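Local coordinates for 70 KDA protein (Xanthomonas sp., PDB 4B2N) that is a diheme c-type cytochrome, the rubber oxygenase RoxA, a dioxygenase that processively cleaves rubber (latex), at residues Phe107-Met111 with Leu238-Trp242; Ser223-Arg227 with Ser614-Ile618; Leu234-Leu238 with Ala605-Asn609. All coordinates share one frame; numbering follows the deposited sequence. Where two conformers were deposited one is given.

Interaction 1: Phe107-Met111 with Leu238-Trp242; sequences FFQPM and LPLPW. With HEC (heme c), chain C.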
ATOM      1  N   PHE A 107      11.157 -10.111   6.970  1.00 16.32           N
ATOM      2  CA  PHE A 107      11.280 -10.029   5.527  1.00 16.69           C
ATOM      3  C   PHE A 107      12.023  -8.751   5.153  1.00 17.93           C
ATOM      4  O   PHE A 107      13.022  -8.794   4.418  1.00 16.40           O
ATOM      5  CB  PHE A 107       9.872  -9.932   4.929  1.00 16.85           C
ATOM      6  CG  PHE A 107       9.098 -11.213   5.047  1.00 15.96           C
ATOM      7  CD1 PHE A 107       9.620 -12.418   4.508  1.00 15.05           C
ATOM      8  CD2 PHE A 107       7.879 -11.236   5.707  1.00 16.08           C
ATOM      9  CE1 PHE A 107       8.944 -13.639   4.646  1.00 15.29           C
ATOM     10  CE2 PHE A 107       7.163 -12.454   5.814  1.00 15.73           C
ATOM     11  CZ  PHE A 107       7.722 -13.642   5.295  1.00 14.51           C
ATOM     12  N   PHE A 108      11.494  -7.636   5.656  1.00 16.91           N
ATOM     13  CA  PHE A 108      11.954  -6.256   5.342  1.00 19.85           C
ATOM     14  C   PHE A 108      13.345  -6.046   5.916  1.00 18.61           C
ATOM     15  O   PHE A 108      13.694  -6.558   6.992  1.00 21.20           O
ATOM     16  CB  PHE A 108      10.905  -5.292   5.917  1.00 19.39           C
ATOM     17  CG  PHE A 108      11.196  -3.816   5.720  1.00 19.67           C
ATOM     18  CD1 PHE A 108      12.150  -3.134   6.533  1.00 20.14           C
ATOM     19  CD2 PHE A 108      10.530  -3.094   4.767  1.00 19.45           C
ATOM     20  CE1 PHE A 108      12.437  -1.755   6.352  1.00 19.77           C
ATOM     21  CE2 PHE A 108      10.774  -1.713   4.626  1.00 20.37           C
ATOM     22  CZ  PHE A 108      11.707  -1.054   5.421  1.00 19.09           C
ATOM     23  N   GLN A 109      14.199  -5.410   5.130  1.00 19.05           N
ATOM     24  CA  GLN A 109      15.551  -5.008   5.523  1.00 18.45           C
ATOM     25  C   GLN A 109      15.744  -4.617   6.999  1.00 17.75           C
ATOM     26  O   GLN A 109      15.218  -3.626   7.398  1.00 19.37           O
ATOM     27  CB  GLN A 109      15.944  -3.801   4.619  1.00 18.95           C
ATOM     28  CG  GLN A 109      17.373  -3.328   4.903  1.00 19.31           C
ATOM     29  CD  GLN A 109      18.363  -4.402   4.661  1.00 21.28           C
ATOM     30  OE1 GLN A 109      18.472  -4.932   3.516  1.00 23.60           O
ATOM     31  NE2 GLN A 109      19.165  -4.705   5.668  1.00 20.91           N
ATOM     32  N   PRO A 110      16.586  -5.351   7.777  1.00 19.19           N
ATOM     33  CA  PRO A 110      16.833  -4.917   9.159  1.00 18.89           C
ATOM     34  C   PRO A 110      17.496  -3.552   9.195  1.00 18.99           C
ATOM     35  O   PRO A 110      18.348  -3.262   8.337  1.00 19.07           O
ATOM     36  CB  PRO A 110      17.833  -5.954   9.671  1.00 19.67           C
ATOM     37  CG  PRO A 110      17.426  -7.223   8.977  1.00 21.12           C
ATOM     38  CD  PRO A 110      17.015  -6.752   7.572  1.00 20.90           C
ATOM     39  N   MET A 111      17.203  -2.756  10.221  1.00 18.13           N
ATOM     40  CA  MET A 111      17.744  -1.389  10.292  1.00 18.46           C
ATOM     41  C   MET A 111      18.705  -1.183  11.442  1.00 18.50           C
ATOM     42  O   MET A 111      19.560  -0.334  11.338  1.00 21.22           O
ATOM     43  CB  MET A 111      16.654  -0.316  10.329  1.00 20.80           C
ATOM     44  CG  MET A 111      15.767  -0.399   9.130  1.00 27.19           C
ATOM     45  SD  MET A 111      14.321   0.708   9.195  1.00 32.97           S
ATOM     46  CE  MET A 111      13.813   0.465  10.884  1.00 35.68           C
ATOM     47  N   LEU A 238      21.164   1.516   3.649  1.00 20.39           N
ATOM     48  CA  LEU A 238      20.159   0.431   3.488  1.00 19.64           C
ATOM     49  C   LEU A 238      19.087   0.828   2.528  1.00 18.59           C
ATOM     50  O   LEU A 238      18.729   1.993   2.498  1.00 19.07           O
ATOM     51  CB  LEU A 238      19.516   0.161   4.808  1.00 20.59           C
ATOM     52  CG  LEU A 238      20.557  -0.332   5.839  1.00 20.67           C
ATOM     53  CD1 LEU A 238      19.912  -0.566   7.212  1.00 23.42           C
ATOM     54  CD2 LEU A 238      21.336  -1.553   5.395  1.00 23.40           C
ATOM     55  N   PRO A 239      18.580  -0.112   1.725  1.00 18.64           N
ATOM     56  CA  PRO A 239      17.465   0.235   0.837  1.00 17.82           C
ATOM     57  C   PRO A 239      16.161   0.275   1.733  1.00 18.63           C
ATOM     58  O   PRO A 239      15.607  -0.751   2.062  1.00 18.24           O
ATOM     59  CB  PRO A 239      17.440  -0.879  -0.183  1.00 18.50           C
ATOM     60  CG  PRO A 239      18.170  -2.039   0.492  1.00 21.95           C
ATOM     61  CD  PRO A 239      19.158  -1.455   1.466  1.00 19.53           C
ATOM     62  N   LEU A 240      15.735   1.442   2.183  0.50 17.67           N
ATOM     63  CA  LEU A 240      14.532   1.481   3.026  0.50 17.34           C
ATOM     64  C   LEU A 240      13.798   2.740   2.624  0.50 17.58           C
ATOM     65  O   LEU A 240      14.393   3.637   2.053  0.50 17.10           O
ATOM     66  CB  LEU A 240      14.850   1.395   4.521  0.50 18.60           C
ATOM     67  CG  LEU A 240      15.330   2.670   5.194  0.50 17.51           C
ATOM     68  CD1 LEU A 240      15.930   2.536   6.562  0.50 17.56           C
ATOM     69  CD2 LEU A 240      16.380   3.120   4.272  0.50 19.27           C
ATOM     70  N   PRO A 241      12.487   2.774   2.841  1.00 16.84           N
ATOM     71  CA  PRO A 241      11.702   3.877   2.293  1.00 15.87           C
ATOM     72  C   PRO A 241      11.853   5.143   3.126  1.00 16.70           C
ATOM     73  O   PRO A 241      12.339   5.075   4.259  1.00 16.77           O
ATOM     74  CB  PRO A 241      10.254   3.375   2.327  1.00 16.63           C
ATOM     75  CG  PRO A 241      10.248   2.124   3.098  1.00 17.62           C
ATOM     76  CD  PRO A 241      11.669   1.758   3.534  1.00 16.96           C
ATOM     77  N   TRP A 242      11.496   6.295   2.526  1.00 15.43           N
ATOM     78  CA  TRP A 242      11.562   7.590   3.249  1.00 14.93           C
ATOM     79  C   TRP A 242      10.208   8.201   3.140  1.00 14.88           C
ATOM     80  O   TRP A 242       9.319   7.608   2.492  1.00 13.15           O
ATOM     81  CB  TRP A 242      12.640   8.430   2.567  1.00 15.26           C
ATOM     82  CG  TRP A 242      13.076   9.658   3.343  1.00 15.49           C
ATOM     83  CD1 TRP A 242      12.610  10.953   3.156  1.00 16.03           C
ATOM     84  CD2 TRP A 242      14.118   9.749   4.397  1.00 15.68           C
ATOM     85  NE1 TRP A 242      13.254  11.819   4.022  1.00 16.63           N
ATOM     86  CE2 TRP A 242      14.170  11.154   4.800  1.00 16.94           C
ATOM     87  CE3 TRP A 242      14.966   8.839   5.019  1.00 16.38           C
ATOM     88  CZ2 TRP A 242      15.081  11.625   5.760  1.00 17.24           C
ATOM     89  CZ3 TRP A 242      15.881   9.302   6.002  1.00 15.80           C
ATOM     90  CH2 TRP A 242      15.928  10.657   6.360  1.00 16.27           C
TER
HETATM   91 FE   HEC C 700       2.875  -2.644   0.639  1.00 12.72          FE
HETATM   92  CHA HEC C 700       0.923  -1.836  -2.139  1.00 12.17           C
HETATM   93  CHB HEC C 700       1.859  -6.000   0.387  1.00 12.20           C
HETATM   94  CHC HEC C 700       5.328  -3.684   2.944  1.00 12.80           C
HETATM   95  CHD HEC C 700       3.410   0.610   1.309  1.00 12.71           C
HETATM   96  NA  HEC C 700       1.743  -3.681  -0.558  1.00 12.51           N
HETATM   97  C1A HEC C 700       0.867  -3.169  -1.562  1.00 12.76           C
HETATM   98  C2A HEC C 700      -0.083  -4.155  -2.055  1.00 12.89           C
HETATM   99  C3A HEC C 700       0.161  -5.374  -1.359  1.00 12.45           C
HETATM  100  C4A HEC C 700       1.258  -5.040  -0.441  1.00 12.89           C
HETATM  101  CMA HEC C 700      -0.608  -6.674  -1.482  1.00 13.07           C
HETATM  102  CAA HEC C 700      -1.186  -3.991  -3.133  1.00 12.98           C
HETATM  103  CBA HEC C 700      -2.361  -3.301  -2.437  1.00 12.66           C
HETATM  104  CGA HEC C 700      -3.458  -2.905  -3.407  1.00 13.12           C
HETATM  105  O1A HEC C 700      -3.202  -2.328  -4.520  1.00 13.21           O
HETATM  106  O2A HEC C 700      -4.596  -3.114  -2.978  1.00 14.42           O
HETATM  107  NB  HEC C 700       3.505  -4.446   1.374  1.00 12.51           N
HETATM  108  C1B HEC C 700       2.952  -5.658   1.261  1.00 12.98           C
HETATM  109  C2B HEC C 700       3.610  -6.733   1.989  1.00 12.39           C
HETATM  110  C3B HEC C 700       4.624  -6.068   2.712  1.00 11.59           C
HETATM  111  C4B HEC C 700       4.444  -4.671   2.333  1.00 13.61           C
HETATM  112  CMB HEC C 700       3.180  -8.141   1.883  1.00 12.86           C
HETATM  113  CAB HEC C 700       5.696  -6.626   3.609  1.00 12.22           C
HETATM  114  CBB HEC C 700       6.616  -7.499   2.967  1.00 11.05           C
HETATM  115  NC  HEC C 700       4.134  -1.806   1.921  1.00 12.69           N
HETATM  116  C1C HEC C 700       5.106  -2.267   2.790  1.00 13.19           C
HETATM  117  C2C HEC C 700       5.762  -1.190   3.574  1.00 13.55           C
HETATM  118  C3C HEC C 700       5.188   0.064   3.038  1.00 13.07           C
HETATM  119  C4C HEC C 700       4.215  -0.356   2.033  1.00 12.64           C
HETATM  120  CMC HEC C 700       6.851  -1.439   4.611  1.00 13.55           C
HETATM  121  CAC HEC C 700       5.507   1.480   3.410  1.00 14.24           C
HETATM  122  CBC HEC C 700       6.849   1.809   3.623  1.00 14.03           C
HETATM  123  ND  HEC C 700       2.277  -0.931  -0.286  1.00 12.62           N
HETATM  124  C1D HEC C 700       2.602   0.291   0.132  1.00 12.80           C
HETATM  125  C2D HEC C 700       2.043   1.338  -0.661  1.00 12.27           C
HETATM  126  C3D HEC C 700       1.332   0.619  -1.670  1.00 12.76           C
HETATM  127  C4D HEC C 700       1.560  -0.788  -1.359  1.00 12.34           C
HETATM  128  CMD HEC C 700       2.126   2.817  -0.537  1.00 12.63           C
HETATM  129  CAD HEC C 700       0.662   1.258  -2.835  1.00 13.05           C
HETATM  130  CBD HEC C 700       1.926   1.507  -3.747  1.00 13.50           C
HETATM  131  CGD HEC C 700       1.513   2.278  -4.979  1.00 15.14           C
HETATM  132  O1D HEC C 700       1.754   3.508  -5.076  1.00 15.60           O
HETATM  133  O2D HEC C 700       0.833   1.627  -5.842  1.00 14.68           O
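Phe108 meets Leu240 and Pro241 where two loops without regular structure pack beside a covalently bound heme c of this diheme cytochrome. Phe108 and Pro241 both belong to the heme pocket. The Phe108 ring is reached at its edge, in plane, by Pro241: CZ of Phe108 lies 3.4 Å from CD of Pro241. With CG anti to the backbone N (chi1 179°), the ring extends to the proline and also nears the heme, CE2 of Phe108 being 3.9 Å from heme CMC. Gln109 follows and lies across Leu238 and Pro239 at about a right angle. A bend at chi2 (60°) turns its amide back to its own segment. There NE2 of Gln109 donates a nearly straight bond of 3.1 Å to O of Pro110, on a lone pair. OE1 of Gln109 is taken by the backbone N of Ile322, so both ends of this buried amide have partners. The methyl CD1 of Leu238 abuts the Pro110 carbonyl. Met111 crosses Leu240, a doubtful contact made by one of two modelled Leu240 conformers. Helices 218-226 and 599-607 also pack on these loops. On the heme side, CG of Pro241 sits 3.5 Å from the heme vinyl-derived carbon CBC.

Interaction 2: Ser223-Arg227 with Ser614-Ile618; sequences SDMFR and SPPPI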
ATOM      1  N   SER A 223      15.730   7.905   9.504  1.00 16.35           N
ATOM      2  CA  SER A 223      16.699   8.909   9.986  1.00 16.41           C
ATOM      3  C   SER A 223      17.248   8.548  11.353  1.00 16.34           C
ATOM      4  O   SER A 223      18.521   8.493  11.542  1.00 16.71           O
ATOM      5  CB  SER A 223      16.024  10.286  10.026  1.00 15.87           C
ATOM      6  OG  SER A 223      16.970  11.208  10.487  1.00 16.25           O
ATOM      7  N   ASP A 224      16.349   8.256  12.302  1.00 14.82           N
ATOM      8  CA  ASP A 224      16.812   7.825  13.624  1.00 15.98           C
ATOM      9  C   ASP A 224      17.703   6.595  13.517  1.00 15.92           C
ATOM     10  O   ASP A 224      18.779   6.535  14.143  1.00 15.73           O
ATOM     11  CB  ASP A 224      15.686   7.560  14.635  1.00 15.89           C
ATOM     12  CG  ASP A 224      14.903   8.829  15.000  1.00 18.12           C
ATOM     13  OD1 ASP A 224      15.338   9.972  14.693  1.00 18.12           O
ATOM     14  OD2 ASP A 224      13.853   8.662  15.638  1.00 17.70           O
ATOM     15  N   MET A 225      17.225   5.578  12.803  1.00 15.94           N
ATOM     16  CA  MET A 225      17.930   4.274  12.797  1.00 17.55           C
ATOM     17  C   MET A 225      19.329   4.412  12.190  1.00 16.60           C
ATOM     18  O   MET A 225      20.305   3.732  12.630  1.00 15.68           O
ATOM     19  CB  MET A 225      17.100   3.275  11.960  1.00 19.83           C
ATOM     20  CG  MET A 225      15.785   2.919  12.591  1.00 25.95           C
ATOM     21  SD  MET A 225      16.135   1.934  13.999  1.00 37.78           S
ATOM     22  CE  MET A 225      14.677   0.904  13.990  1.00 24.64           C
ATOM     23  N   PHE A 226      19.413   5.317  11.231  1.00 16.14           N
ATOM     24  CA  PHE A 226      20.639   5.541  10.469  1.00 18.95           C
ATOM     25  C   PHE A 226      21.737   5.988  11.438  1.00 19.96           C
ATOM     26  O   PHE A 226      22.905   5.687  11.195  1.00 21.10           O
ATOM     27  CB  PHE A 226      20.480   6.562   9.297  1.00 21.21           C
ATOM     28  CG  PHE A 226      21.829   6.932   8.664  1.00 22.35           C
ATOM     29  CD1 PHE A 226      22.517   5.990   7.914  1.00 22.98           C
ATOM     30  CD2 PHE A 226      22.428   8.180   8.877  1.00 23.00           C
ATOM     31  CE1 PHE A 226      23.769   6.291   7.371  1.00 25.22           C
ATOM     32  CE2 PHE A 226      23.691   8.466   8.357  1.00 24.77           C
ATOM     33  CZ  PHE A 226      24.348   7.535   7.602  1.00 25.13           C
ATOM     34  N   ARG A 227      21.360   6.676  12.529  1.00 19.17           N
ATOM     35  CA  ARG A 227      22.356   7.222  13.471  1.00 20.35           C
ATOM     36  C   ARG A 227      22.703   6.243  14.570  1.00 21.31           C
ATOM     37  O   ARG A 227      23.436   6.576  15.472  1.00 20.07           O
ATOM     38  CB  ARG A 227      21.877   8.534  14.104  1.00 20.90           C
ATOM     39  CG  ARG A 227      21.609   9.634  13.068  1.00 21.62           C
ATOM     40  CD  ARG A 227      21.487  11.012  13.719  1.00 23.77           C
ATOM     41  NE  ARG A 227      20.341  11.143  14.596  1.00 26.55           N
ATOM     42  CZ  ARG A 227      19.065  11.235  14.182  1.00 28.02           C
ATOM     43  NH1 ARG A 227      18.712  11.194  12.883  1.00 26.75           N
ATOM     44  NH2 ARG A 227      18.115  11.365  15.083  1.00 28.49           N
ATOM     45  N   SER A 614      24.020  10.927   2.681  1.00 22.89           N
ATOM     46  CA  SER A 614      23.473  10.080   3.715  1.00 23.80           C
ATOM     47  C   SER A 614      22.216  10.738   4.296  1.00 22.38           C
ATOM     48  O   SER A 614      22.035  11.954   4.135  1.00 22.81           O
ATOM     49  CB  SER A 614      24.514   9.958   4.805  1.00 24.36           C
ATOM     50  OG  SER A 614      25.548   9.128   4.298  1.00 30.47           O
ATOM     51  N   PRO A 615      21.366   9.952   4.973  1.00 22.33           N
ATOM     52  CA  PRO A 615      20.103  10.493   5.459  1.00 20.92           C
ATOM     53  C   PRO A 615      20.342  11.667   6.409  1.00 20.76           C
ATOM     54  O   PRO A 615      21.252  11.652   7.273  1.00 21.36           O
ATOM     55  CB  PRO A 615      19.448   9.298   6.187  1.00 20.89           C
ATOM     56  CG  PRO A 615      20.065   8.080   5.538  1.00 22.92           C
ATOM     57  CD  PRO A 615      21.485   8.494   5.209  1.00 21.94           C
ATOM     58  N   PRO A 616      19.638  12.731   6.180  1.00 19.32           N
ATOM     59  CA  PRO A 616      19.734  13.898   7.074  1.00 20.61           C
ATOM     60  C   PRO A 616      19.161  13.505   8.472  1.00 22.36           C
ATOM     61  O   PRO A 616      18.139  12.819   8.511  1.00 22.60           O
ATOM     62  CB  PRO A 616      18.805  14.925   6.410  1.00 19.50           C
ATOM     63  CG  PRO A 616      17.887  14.107   5.583  1.00 18.81           C
ATOM     64  CD  PRO A 616      18.666  12.912   5.099  1.00 19.26           C
ATOM     65  N   PRO A 617      19.787  13.960   9.574  1.00 21.62           N
ATOM     66  CA  PRO A 617      19.132  13.857  10.837  1.00 22.62           C
ATOM     67  C   PRO A 617      17.879  14.761  10.800  1.00 24.60           C
ATOM     68  O   PRO A 617      17.983  15.965  10.635  1.00 30.73           O
ATOM     69  CB  PRO A 617      20.210  14.346  11.833  1.00 23.55           C
ATOM     70  CG  PRO A 617      21.063  15.323  11.060  1.00 26.75           C
ATOM     71  CD  PRO A 617      21.067  14.715   9.655  1.00 24.78           C
ATOM     72  N   ILE A 618      16.697  14.177  10.936  1.00 23.14           N
ATOM     73  CA  ILE A 618      15.478  14.987  10.859  1.00 20.78           C
ATOM     74  C   ILE A 618      15.279  15.749  12.182  1.00 22.30           C
ATOM     75  O   ILE A 618      15.277  15.136  13.233  1.00 22.22           O
ATOM     76  CB  ILE A 618      14.273  14.108  10.511  1.00 19.77           C
ATOM     77  CG1 ILE A 618      14.453  13.531   9.105  1.00 18.31           C
ATOM     78  CG2 ILE A 618      13.017  14.949  10.639  1.00 20.46           C
ATOM     79  CD1 ILE A 618      13.300  12.665   8.628  1.00 17.44           C
TER
HETATM   80  O   HOH W   1      16.284  12.057  13.282  1.00 34.81           O
HETATM   81  O   HOH W   2      20.081  10.719  10.291  1.00 27.81           O
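Helix 218-226 packs, near its C-terminal part, against an extended, proline-rich run, Ser614-Ile618, with Ser223 and Pro617 closest at their CA atoms (5.6 Å). The backbone of Pro615, Pro616 and Pro617 is roughly polyproline II-like, Pro617 the least so. Ser223 donates from OG to O of Pro616 at 2.8 Å, meeting a lone pair of the carbonyl oxygen. Its OG is anti to the backbone N (chi1 180°), which directs the hydroxyl to the proline run. Farther along, Phe226 lays a ring face against Pro615. This is a CH-pi contact: CD of Pro615 stands 3.6 Å from the Phe226 ring centroid, almost exactly on the ring normal. CZ of Phe226 also touches CB of Ser614. Arg227 crosses Pro617 at about a right angle, with NH1 of Arg227 3.6 Å from CB of Pro617. Its guanidinium is held in a salt bridge, NH2 of Arg227 to OD1 of Asp224 at 3.1 Å. NH2 approaches OD1 from above the carboxylate plane and also bonds to O of Gln123. Asp224 also pairs with Arg140 through OD2. Water 1 links the two segments, accepting from NH1 of Arg227 at 2.6 Å and donating to OD1 of Asp224 and O of Ile618.

Interaction 3: Leu234-Leu238 with Ala605-Asn609; sequences LGNLL and AQYLN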
ATOM      1  N   LEU A 234      31.256  -1.380   7.937  1.00 50.59           N
ATOM      2  CA  LEU A 234      31.572  -0.506   6.817  1.00 52.10           C
ATOM      3  C   LEU A 234      30.446  -0.401   5.772  1.00 51.86           C
ATOM      4  O   LEU A 234      30.586   0.302   4.778  1.00 56.57           O
ATOM      5  CB  LEU A 234      32.924  -0.888   6.197  1.00 52.38           C
ATOM      6  CG  LEU A 234      34.146  -0.697   7.127  1.00 53.05           C
ATOM      7  CD1 LEU A 234      35.421  -1.070   6.368  1.00 49.13           C
ATOM      8  CD2 LEU A 234      34.212   0.693   7.798  1.00 45.91           C
ATOM      9  N   GLY A 235      29.322  -1.059   6.037  1.00 44.63           N
ATOM     10  CA  GLY A 235      28.296  -1.292   5.038  1.00 40.35           C
ATOM     11  C   GLY A 235      27.673  -0.105   4.315  1.00 35.93           C
ATOM     12  O   GLY A 235      27.728   1.066   4.739  1.00 34.32           O
ATOM     13  N   ASN A 236      27.071  -0.426   3.189  1.00 31.65           N
ATOM     14  CA  ASN A 236      26.393   0.580   2.440  1.00 26.37           C
ATOM     15  C   ASN A 236      25.147   1.104   3.193  1.00 28.33           C
ATOM     16  O   ASN A 236      24.590   0.417   4.077  1.00 25.70           O
ATOM     17  CB  ASN A 236      25.984  -0.024   1.084  1.00 28.78           C
ATOM     18  CG  ASN A 236      27.122  -0.026   0.058  1.00 28.29           C
ATOM     19  OD1 ASN A 236      28.310   0.055   0.420  1.00 29.09           O
ATOM     20  ND2 ASN A 236      26.767  -0.125  -1.248  1.00 27.90           N
ATOM     21  N   LEU A 237      24.669   2.288   2.801  1.00 24.23           N
ATOM     22  CA  LEU A 237      23.272   2.720   3.089  1.00 23.81           C
ATOM     23  C   LEU A 237      22.239   1.585   2.842  1.00 23.56           C
ATOM     24  O   LEU A 237      22.429   0.796   1.901  1.00 20.08           O
ATOM     25  CB  LEU A 237      22.915   3.890   2.168  1.00 24.03           C
ATOM     26  CG  LEU A 237      22.896   5.297   2.746  1.00 31.13           C
ATOM     27  CD1 LEU A 237      23.837   5.493   3.939  1.00 25.21           C
ATOM     28  CD2 LEU A 237      23.138   6.311   1.636  1.00 26.66           C
ATOM     29  N   LEU A 238      21.164   1.516   3.649  1.00 20.39           N
ATOM     30  CA  LEU A 238      20.159   0.431   3.488  1.00 19.64           C
ATOM     31  C   LEU A 238      19.087   0.828   2.528  1.00 18.59           C
ATOM     32  O   LEU A 238      18.729   1.993   2.498  1.00 19.07           O
ATOM     33  CB  LEU A 238      19.516   0.161   4.808  1.00 20.59           C
ATOM     34  CG  LEU A 238      20.557  -0.332   5.839  1.00 20.67           C
ATOM     35  CD1 LEU A 238      19.912  -0.566   7.212  1.00 23.42           C
ATOM     36  CD2 LEU A 238      21.336  -1.553   5.395  1.00 23.40           C
ATOM     37  N   ALA A 605      22.916   5.376  -5.977  1.00 18.46           N
ATOM     38  CA  ALA A 605      24.168   6.125  -6.249  1.00 18.88           C
ATOM     39  C   ALA A 605      25.288   5.381  -5.593  1.00 18.99           C
ATOM     40  O   ALA A 605      26.327   5.064  -6.204  1.00 21.37           O
ATOM     41  CB  ALA A 605      24.067   7.528  -5.681  1.00 18.84           C
ATOM     42  N   GLN A 606      25.082   5.019  -4.340  1.00 18.40           N
ATOM     43  CA  GLN A 606      26.210   4.399  -3.635  1.00 19.54           C
ATOM     44  C   GLN A 606      26.556   3.016  -4.198  1.00 19.46           C
ATOM     45  O   GLN A 606      27.749   2.704  -4.353  1.00 19.64           O
ATOM     46  CB  GLN A 606      25.957   4.317  -2.101  1.00 20.42           C
ATOM     47  CG  GLN A 606      27.139   3.698  -1.358  1.00 24.21           C
ATOM     48  CD  GLN A 606      26.848   3.560   0.120  1.00 25.08           C
ATOM     49  OE1 GLN A 606      25.709   3.274   0.499  1.00 24.07           O
ATOM     50  NE2 GLN A 606      27.857   3.839   0.969  1.00 27.67           N
ATOM     51  N   TYR A 607      25.561   2.160  -4.454  1.00 17.42           N
ATOM     52  CA  TYR A 607      25.873   0.870  -5.084  1.00 18.76           C
ATOM     53  C   TYR A 607      26.447   1.006  -6.495  1.00 19.89           C
ATOM     54  O   TYR A 607      27.021   0.068  -7.008  1.00 19.35           O
ATOM     55  CB  TYR A 607      24.627  -0.022  -5.188  1.00 19.06           C
ATOM     56  CG  TYR A 607      24.415  -0.794  -3.902  1.00 19.95           C
ATOM     57  CD1 TYR A 607      23.702  -0.229  -2.845  1.00 20.12           C
ATOM     58  CD2 TYR A 607      24.979  -2.032  -3.723  1.00 20.46           C
ATOM     59  CE1 TYR A 607      23.511  -0.918  -1.633  1.00 23.39           C
ATOM     60  CE2 TYR A 607      24.789  -2.733  -2.551  1.00 22.83           C
ATOM     61  CZ  TYR A 607      24.050  -2.191  -1.506  1.00 22.55           C
ATOM     62  OH  TYR A 607      23.942  -2.914  -0.316  1.00 24.63           O
ATOM     63  N   LEU A 608      26.229   2.131  -7.140  1.00 17.97           N
ATOM     64  CA  LEU A 608      26.710   2.310  -8.513  1.00 21.15           C
ATOM     65  C   LEU A 608      28.014   3.147  -8.490  1.00 23.21           C
ATOM     66  O   LEU A 608      28.498   3.625  -9.523  1.00 21.53           O
ATOM     67  CB  LEU A 608      25.586   2.929  -9.378  1.00 20.53           C
ATOM     68  CG  LEU A 608      24.454   1.941  -9.691  1.00 18.62           C
ATOM     69  CD1 LEU A 608      23.336   2.735 -10.356  1.00 20.17           C
ATOM     70  CD2 LEU A 608      24.834   0.679 -10.494  1.00 20.01           C
ATOM     71  N   ASN A 609      28.597   3.332  -7.287  1.00 24.97           N
ATOM     72  CA  ASN A 609      29.863   4.071  -7.139  1.00 26.08           C
ATOM     73  C   ASN A 609      29.804   5.497  -7.607  1.00 26.55           C
ATOM     74  O   ASN A 609      30.822   6.004  -8.098  1.00 24.08           O
ATOM     75  CB  ASN A 609      30.980   3.402  -7.952  1.00 28.10           C
ATOM     76  CG  ASN A 609      31.225   1.973  -7.502  1.00 31.98           C
ATOM     77  OD1 ASN A 609      31.390   1.736  -6.324  1.00 32.63           O
ATOM     78  ND2 ASN A 609      31.193   1.020  -8.430  1.00 32.67           N
TER
HETATM   79  O   HOH W   3      27.622   3.598   3.865  1.00 36.08           O
HETATM   80  O   HOH W   4      22.657  -1.822   1.743  1.00 35.37           O
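Asn236 and Gln606 lay their side-chain amides one over the other, with planes only 13° apart. CG of Asn236 is 3.6 Å from CD of Gln606. Asn236 also turns to Tyr607, the next residue of helix 599-607. Its amide is steeply tilted, 70° from the ring plane, and ND2 of Asn236 sits 3.2 Å above the Tyr607 ring plane, over the ring centre. The loop amide is thus lodged between the stacked glutamine and one face of the tyrosine. Gln606 gets there as a stretched chain, with CG anti to the backbone N. Its OE1 accepts from N of Leu237 at 2.7 Å, in the carbonyl plane and on a lone pair, but the N-H angle is a bent 138°. The other end of the amide, NE2 of Gln606, donates to water 3, which in turn donates to O of Gly235. Water 4 joins OH of Tyr607 to O of Leu237. Past Tyr607 the helix ends in a Schellman motif with Asn609 at C-prime. The polar links thus go to loop backbone groups, while the Asn236 side chain supplies packing. The bonds at OE1 and NE2 together fix the rotation of the Gln606 amide.

All three interactions share the chain from helix 218-226 to the loop that follows it. Interaction 1 is the buried one, beside the heme, and is mostly apolar packing. Interactions 2 and 3 lie farther from the chain centre, are partly buried and add direct and water-carried polar bonds. Interaction 2 has a salt bridge within its helical segment, whereas interaction 3 relies on neutral amides. Leu238 belongs to both interactions 1 and 3 but turns its side chain to the 107-111 loop. Trp242 bridges interactions 1 and 2 by packing on Pro615, Ile618 and Ser223. Leu237 joins interactions 2 and 3 through CD1, 3.5 Å from CE1 of Phe226.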